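Local coordinates for protein catechol 1,2 dioxygenase (Acinetobacter radioresistens, PDB 2XSU) that probably catalyses the iron(III)-dependent cleavage of catechol by O2 to cis,cis-muconate, the first step of its breakdown in the beta-ketoadipate pathway, at residues Q33-V36 against V37-G41; Q45-D49 against L50-P54. The protein carries 1 engineered substitution. One frame throughout, in Å; residues are numbered along the deposited sequence.

Interaction 1 (Q33-V36 against V37-G41); sequences QQVV and VRLLG. With PIE (1,2-diacyl-sn-glycero-3-phosphoinositol), chain C.
V35 and L39 sit one turn apart on helix 30-49 and run alongside each other in the same direction. Methyl CG1 of V35 meets CD1 of L39 at 3.7 Å. V36 and L40 repeat this one residue on, with V36 CG1 3.6 Å from L40 CD1. In V36, CG1 stands anti to the backbone N (chi1 167°), which brings it alongside L40. The other methyl, CG2, is left beside the backbone N and meets lipid atom C37 of the bound phosphoinositide at 3.8 Å. L39 has CG anti to its carbonyl carbon (chi1 -63°), which sets CG over V35 O at 3.4 Å. Its CB also lies 3.7 Å from lipid atom C40. V35 CG1 touches C47 of the second acyl chain at 3.8 Å, and L39 CD1 approaches C49 of that chain. L39 therefore meets both tails of one lipid. Behind these side chains runs regular helical bonding, with L39 N giving its hydrogen to V35 O at 2.9 Å and L40 N to V36 O. V37 leaves the lipid face and packs on V16 of helix 9-20 and on V21. Its CG2 crowds Q33 O at 3.2 Å. R38 is extended except for a bend at chi2, and its guanidinium group joins D42 through NE and D49 of the second subunit through NH2. Q34 OE1 is hydrogen-bonded to R31. V35, V36, L39 and L40 thus make an apolar face to the lipid, while Q34 and R38 form a polar side toward the second subunit. This is i to i+4 packing along an alpha helix. It belongs to the N-terminal helical region of catechol dioxygenases, where it helps line the phospholipid site at the dimer interface.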
loop_
_atom_site.group_PDB
_atom_site.type_symbol
_atom_site.label_atom_id
_atom_site.label_comp_id
_atom_site.label_asym_id
_atom_site.label_seq_id
_atom_site.Cartn_x
_atom_site.Cartn_y
_atom_site.Cartn_z
ATOM N N GLN A 33 1.040 16.302 7.383
ATOM C CA GLN A 33 1.552 16.024 8.722
ATOM C C GLN A 33 0.450 15.543 9.683
ATOM O O GLN A 33 0.595 14.535 10.361
ATOM C CB GLN A 33 2.305 17.233 9.277
ATOM C CG GLN A 33 2.985 16.955 10.625
ATOM C CD GLN A 33 3.474 18.250 11.266
ATOM O OE1 GLN A 33 2.665 19.030 11.773
ATOM N NE2 GLN A 33 4.789 18.488 11.232
ATOM N N GLN A 34 -0.661 16.276 9.732
ATOM C CA GLN A 34 -1.807 15.918 10.569
ATOM C C GLN A 34 -2.303 14.474 10.305
ATOM O O GLN A 34 -2.511 13.703 11.234
ATOM C CB GLN A 34 -2.953 16.914 10.279
ATOM C CG GLN A 34 -4.179 16.664 11.103
ATOM C CD GLN A 34 -5.413 17.424 10.609
ATOM O OE1 GLN A 34 -5.473 17.896 9.477
ATOM N NE2 GLN A 34 -6.406 17.524 11.477
ATOM N N VAL A 35 -2.509 14.140 9.031
ATOM C CA VAL A 35 -3.035 12.826 8.665
ATOM C C VAL A 35 -2.035 11.696 8.994
ATOM O O VAL A 35 -2.422 10.684 9.604
ATOM C CB VAL A 35 -3.488 12.774 7.167
ATOM C CG1 VAL A 35 -3.860 11.313 6.759
ATOM C CG2 VAL A 35 -4.618 13.774 6.890
ATOM N N VAL A 36 -0.759 11.896 8.669
ATOM C CA VAL A 36 0.272 10.903 8.987
ATOM C C VAL A 36 0.373 10.634 10.497
ATOM O O VAL A 36 0.412 9.466 10.937
ATOM C CB VAL A 36 1.631 11.321 8.373
ATOM C CG1 VAL A 36 2.783 10.478 8.949
ATOM C CG2 VAL A 36 1.532 11.255 6.831
ATOM N N VAL A 37 0.398 11.692 11.305
ATOM C CA VAL A 37 0.485 11.550 12.753
ATOM C C VAL A 37 -0.707 10.754 13.302
ATOM O O VAL A 37 -0.553 9.878 14.146
ATOM C CB VAL A 37 0.631 12.935 13.411
ATOM C CG1 VAL A 37 0.442 12.852 14.917
ATOM C CG2 VAL A 37 1.997 13.502 13.083
ATOM N N ARG A 38 -1.902 11.060 12.812
ATOM C CA ARG A 38 -3.093 10.340 13.244
ATOM C C ARG A 38 -3.068 8.868 12.842
ATOM O O ARG A 38 -3.297 7.996 13.687
ATOM C CB ARG A 38 -4.351 11.051 12.708
ATOM C CG ARG A 38 -5.674 10.255 12.908
ATOM C CD ARG A 38 -6.017 9.978 14.384
ATOM N NE ARG A 38 -7.241 9.173 14.489
ATOM C CZ ARG A 38 -8.429 9.688 14.813
ATOM N NH1 ARG A 38 -8.525 10.975 15.138
ATOM N NH2 ARG A 38 -9.494 8.900 14.874
ATOM N N LEU A 39 -2.790 8.595 11.569
ATOM C CA LEU A 39 -2.831 7.208 11.095
ATOM C C LEU A 39 -1.730 6.360 11.714
ATOM O O LEU A 39 -1.974 5.194 12.023
ATOM C CB LEU A 39 -2.792 7.117 9.561
ATOM C CG LEU A 39 -4.000 7.757 8.865
ATOM C CD1 LEU A 39 -3.784 7.679 7.357
ATOM C CD2 LEU A 39 -5.335 7.113 9.285
ATOM N N LEU A 40 -0.539 6.935 11.905
ATOM C CA LEU A 40 0.545 6.164 12.527
ATOM C C LEU A 40 0.248 5.865 13.986
ATOM O O LEU A 40 0.473 4.758 14.453
ATOM C CB LEU A 40 1.876 6.906 12.437
ATOM C CG LEU A 40 2.647 6.747 11.136
ATOM C CD1 LEU A 40 3.780 7.794 11.100
ATOM C CD2 LEU A 40 3.215 5.301 11.102
ATOM N N GLY A 41 -0.248 6.868 14.714
ATOM C CA GLY A 41 -0.642 6.637 16.102
ATOM C C GLY A 41 -1.714 5.540 16.192
ATOM O O GLY A 41 -1.649 4.655 17.045
HETATM P P PIE C . 3.824 13.409 -3.810
HETATM O O11 PIE C . 3.029 14.490 -4.375
HETATM O O12 PIE C . 3.383 13.037 -2.234
HETATM O O13 PIE C . 5.400 14.130 -3.643
HETATM O O14 PIE C . 4.178 12.235 -4.615
HETATM C C1 PIE C . 2.575 15.248 -3.113
HETATM C C2 PIE C . 1.191 14.605 -2.884
HETATM C C3 PIE C . 1.250 13.997 -1.477
HETATM O O31 PIE C . 0.506 12.767 -1.350
HETATM O O32 PIE C . 1.998 11.606 -0.137
HETATM C C31 PIE C . 0.872 12.090 -0.223
HETATM C C32 PIE C . -0.125 11.931 0.923
HETATM C C33 PIE C . -0.429 10.457 1.181
HETATM C C34 PIE C . 0.346 9.931 2.388
HETATM C C35 PIE C . -0.522 8.971 3.200
HETATM C C36 PIE C . 0.279 7.764 3.682
HETATM C C37 PIE C . 0.708 7.959 5.135
HETATM C C38 PIE C . 0.866 6.614 5.839
HETATM C C39 PIE C . 0.596 6.737 7.199
HETATM C C40 PIE C . 0.227 5.658 8.003
HETATM C C41 PIE C . 0.106 4.362 7.516
HETATM C C42 PIE C . 1.269 3.485 7.996
HETATM O O21 PIE C . 0.034 15.521 -3.065
HETATM O O22 PIE C . 0.790 17.463 -2.156
HETATM C C21 PIE C . -0.098 16.612 -2.230
HETATM C C22 PIE C . -1.385 16.862 -1.422
HETATM C C23 PIE C . -2.141 15.647 -0.880
HETATM C C24 PIE C . -3.408 16.090 -0.131
HETATM C C25 PIE C . -3.397 15.617 1.325
HETATM C C26 PIE C . -3.602 14.104 1.403
HETATM C C27 PIE C . -3.697 13.630 2.849
HETATM C C28 PIE C . -3.391 12.134 2.956
HETATM C C29 PIE C . -4.674 11.305 2.903
HETATM C C47 PIE C . -4.424 9.841 3.261
HETATM C C48 PIE C . -5.729 9.053 3.164
HETATM C C49 PIE C . -5.671 7.773 3.997
HETATM C C50 PIE C . -6.323 6.587 3.277
HETATM C C51 PIE C . -5.295 5.690 2.567
HETATM C "C1'" PIE C . 5.796 11.538 -7.858
HETATM C "C2'" PIE C . 4.714 12.027 -8.774
HETATM C "C3'" PIE C . 4.124 13.319 -8.180
HETATM C "C4'" PIE C . 3.627 13.110 -6.809
HETATM C "C5'" PIE C . 4.720 12.550 -5.890
HETATM C "C6'" PIE C . 5.257 11.214 -6.469
HETATM O "O1'" PIE C . 6.325 10.296 -8.354
HETATM O "O2'" PIE C . 5.202 12.317 -10.073
HETATM O "O3'" PIE C . 3.069 13.815 -9.015
HETATM O "O4'" PIE C . 2.314 13.182 -6.295
HETATM O "O6'" PIE C . 6.327 10.740 -5.641
HETATM C C52 PIE C . -4.170 5.191 3.490
HETATM C C53 PIE C . -4.586 3.952 4.281
HETATM C C54 PIE C . -4.793 2.740 3.367
HETATM C C55 PIE C . -4.215 1.470 3.997
HETATM C C43 PIE C . 2.412 3.436 6.970
HETATM C C44 PIE C . 2.900 2.008 6.719
HETATM C C45 PIE C . 4.425 1.946 6.775
HETATM C C46 PIE C . 4.993 1.551 5.419
#

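Interaction 2 (Q45-D49 against L50-P54); sequences QAIED and LDIQP
I47 O takes the N-H of I52 at 3.0 Å. The N-H comes in flat with the carbonyl group and uses one of its lone pairs. This bond reaches back over five residues and closes the C-terminal end of helix 30-49. A46 O accepts the N-H of L50, also at 3.0 Å, as the last regular helical bond. D51 N reaches E48 O at 3.2 Å, but from above the carbonyl plane, 72° out of it. D51 has positive phi (46°), and with the bonds back into the last turn it makes a Schellman motif. The turn swings I52 back against the helix. Its side chain crosses that of I47 at about a right angle, with I52 CB 4.1 Å from I47 CG1. The I52 methyl CD1 ends 3.8 Å from A46 O, while CG2 of I47 lies 3.6 Å from I52 O. This is the apolar contact expected across such a helix end. L50 also packs by A46 O, with CB 3.4 Å from it and CD1 beside CB of D49. Q53 then serves as the N-cap of helix 54-69, and its N-H bonds to E56. The helix end gathers acidic groups. E48 OE2 and D51 OD1 both bridge to R89 of the second subunit, while E48 OE1 is hydrogen-bonded to the backbone N of H6, in what is evidently the N-terminal histidine tag. E48 OE1 and D51 OD1, probably both negative, are 6.3 Å apart and not in contact. Sharing one arginine across the interface probably offsets their repulsion and any unfavourable effect of the helix dipole.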
loop_
_atom_site.group_PDB
_atom_site.type_symbol
_atom_site.label_atom_id
_atom_site.label_comp_id
_atom_site.label_asym_id
_atom_site.label_seq_id
_atom_site.Cartn_x
_atom_site.Cartn_y
_atom_site.Cartn_z
ATOM N N GLN A 45 -1.336 1.821 17.981
ATOM C CA GLN A 45 -2.259 1.402 19.005
ATOM C C GLN A 45 -2.954 0.071 18.651
ATOM O O GLN A 45 -3.190 -0.769 19.527
ATOM C CB GLN A 45 -3.273 2.503 19.290
ATOM C CG GLN A 45 -4.172 2.111 20.474
ATOM C CD GLN A 45 -3.455 2.125 21.804
ATOM O OE1 GLN A 45 -3.316 1.087 22.458
ATOM N NE2 GLN A 45 -3.014 3.309 22.228
ATOM N N ALA A 46 -3.275 -0.131 17.370
ATOM C CA ALA A 46 -3.811 -1.418 16.937
ATOM C C ALA A 46 -2.787 -2.551 17.125
ATOM O O ALA A 46 -3.129 -3.656 17.509
ATOM C CB ALA A 46 -4.294 -1.340 15.458
ATOM N N ILE A 47 -1.515 -2.256 16.832
ATOM C CA ILE A 47 -0.451 -3.233 17.048
ATOM C C ILE A 47 -0.393 -3.632 18.536
ATOM O O ILE A 47 -0.284 -4.809 18.850
ATOM C CB ILE A 47 0.911 -2.682 16.559
ATOM C CG1 ILE A 47 0.938 -2.737 15.028
ATOM C CG2 ILE A 47 2.088 -3.569 17.032
ATOM C CD1 ILE A 47 2.006 -1.877 14.345
ATOM N N GLU A 48 -0.491 -2.654 19.435
ATOM C CA GLU A 48 -0.520 -2.954 20.874
ATOM C C GLU A 48 -1.766 -3.762 21.255
ATOM O O GLU A 48 -1.668 -4.812 21.908
ATOM C CB GLU A 48 -0.476 -1.689 21.716
ATOM C CG GLU A 48 0.797 -0.890 21.578
ATOM C CD GLU A 48 2.014 -1.590 22.190
ATOM O OE1 GLU A 48 1.859 -2.534 23.002
ATOM O OE2 GLU A 48 3.136 -1.170 21.847
ATOM N N ASP A 49 -2.935 -3.272 20.838
ATOM C CA ASP A 49 -4.184 -3.886 21.300
ATOM C C ASP A 49 -4.350 -5.327 20.836
ATOM O O ASP A 49 -4.861 -6.188 21.579
ATOM C CB ASP A 49 -5.410 -3.075 20.875
ATOM C CG ASP A 49 -5.576 -1.758 21.642
ATOM O OD1 ASP A 49 -4.980 -1.560 22.735
ATOM O OD2 ASP A 49 -6.341 -0.898 21.170
ATOM N N LEU A 50 -3.946 -5.607 19.597
ATOM C CA LEU A 50 -4.096 -6.930 19.003
ATOM C C LEU A 50 -2.815 -7.785 19.111
ATOM O O LEU A 50 -2.754 -8.897 18.573
ATOM C CB LEU A 50 -4.583 -6.774 17.539
ATOM C CG LEU A 50 -6.077 -6.582 17.302
ATOM C CD1 LEU A 50 -6.598 -5.344 17.934
ATOM C CD2 LEU A 50 -6.355 -6.534 15.805
ATOM N N ASP A 51 -1.789 -7.210 19.764
ATOM C CA ASP A 51 -0.442 -7.797 19.888
ATOM C C ASP A 51 0.053 -8.334 18.539
ATOM O O ASP A 51 0.376 -9.524 18.367
ATOM C CB ASP A 51 -0.436 -8.881 20.974
ATOM C CG ASP A 51 0.972 -9.315 21.361
ATOM O OD1 ASP A 51 1.952 -8.533 21.179
ATOM O OD2 ASP A 51 1.092 -10.453 21.879
ATOM N N ILE A 52 0.054 -7.439 17.550
ATOM C CA ILE A 52 0.467 -7.768 16.190
ATOM C C ILE A 52 1.994 -7.933 16.160
ATOM O O ILE A 52 2.744 -7.042 16.574
ATOM C CB ILE A 52 -0.029 -6.721 15.160
ATOM C CG1 ILE A 52 -1.549 -6.509 15.340
ATOM C CG2 ILE A 52 0.307 -7.191 13.729
ATOM C CD1 ILE A 52 -2.170 -5.511 14.293
ATOM N N GLN A 53 2.413 -9.101 15.691
ATOM C CA GLN A 53 3.821 -9.521 15.699
ATOM C C GLN A 53 4.558 -8.976 14.485
ATOM O O GLN A 53 3.928 -8.666 13.463
ATOM C CB GLN A 53 3.896 -11.053 15.736
ATOM C CG GLN A 53 3.285 -11.641 17.001
ATOM C CD GLN A 53 3.963 -11.113 18.255
ATOM O OE1 GLN A 53 3.324 -10.466 19.092
ATOM N NE2 GLN A 53 5.277 -11.325 18.363
ATOM N N PRO A 54 5.897 -8.820 14.563
ATOM C CA PRO A 54 6.607 -8.301 13.408
ATOM C C PRO A 54 6.320 -9.098 12.128
ATOM O O PRO A 54 6.125 -8.515 11.092
ATOM C CB PRO A 54 8.084 -8.405 13.822
ATOM C CG PRO A 54 8.030 -8.253 15.270
ATOM C CD PRO A 54 6.831 -9.061 15.686
#

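Both interactions use helix 30-49: interaction 1 from near its start to just past its middle, interaction 2 at its C-terminal end. Their centres are about 17 Å apart, and the helix backbone carries straight on between them, with G41 O 3.0 Å from Q45 N. The dimer joins them a second time: R38 pairs with D49 of the second subunit, and L39 packs on A46 of that subunit. Both also approach lipid. The side chain of L39 is about 7 Å from another phosphoinositide, beyond the one it touches, and the side chain of I52 comes within about 4 Å of a bound phosphoinositide. The iron, bound by Y167, Y201, H225 and H227, lies away from both contacts.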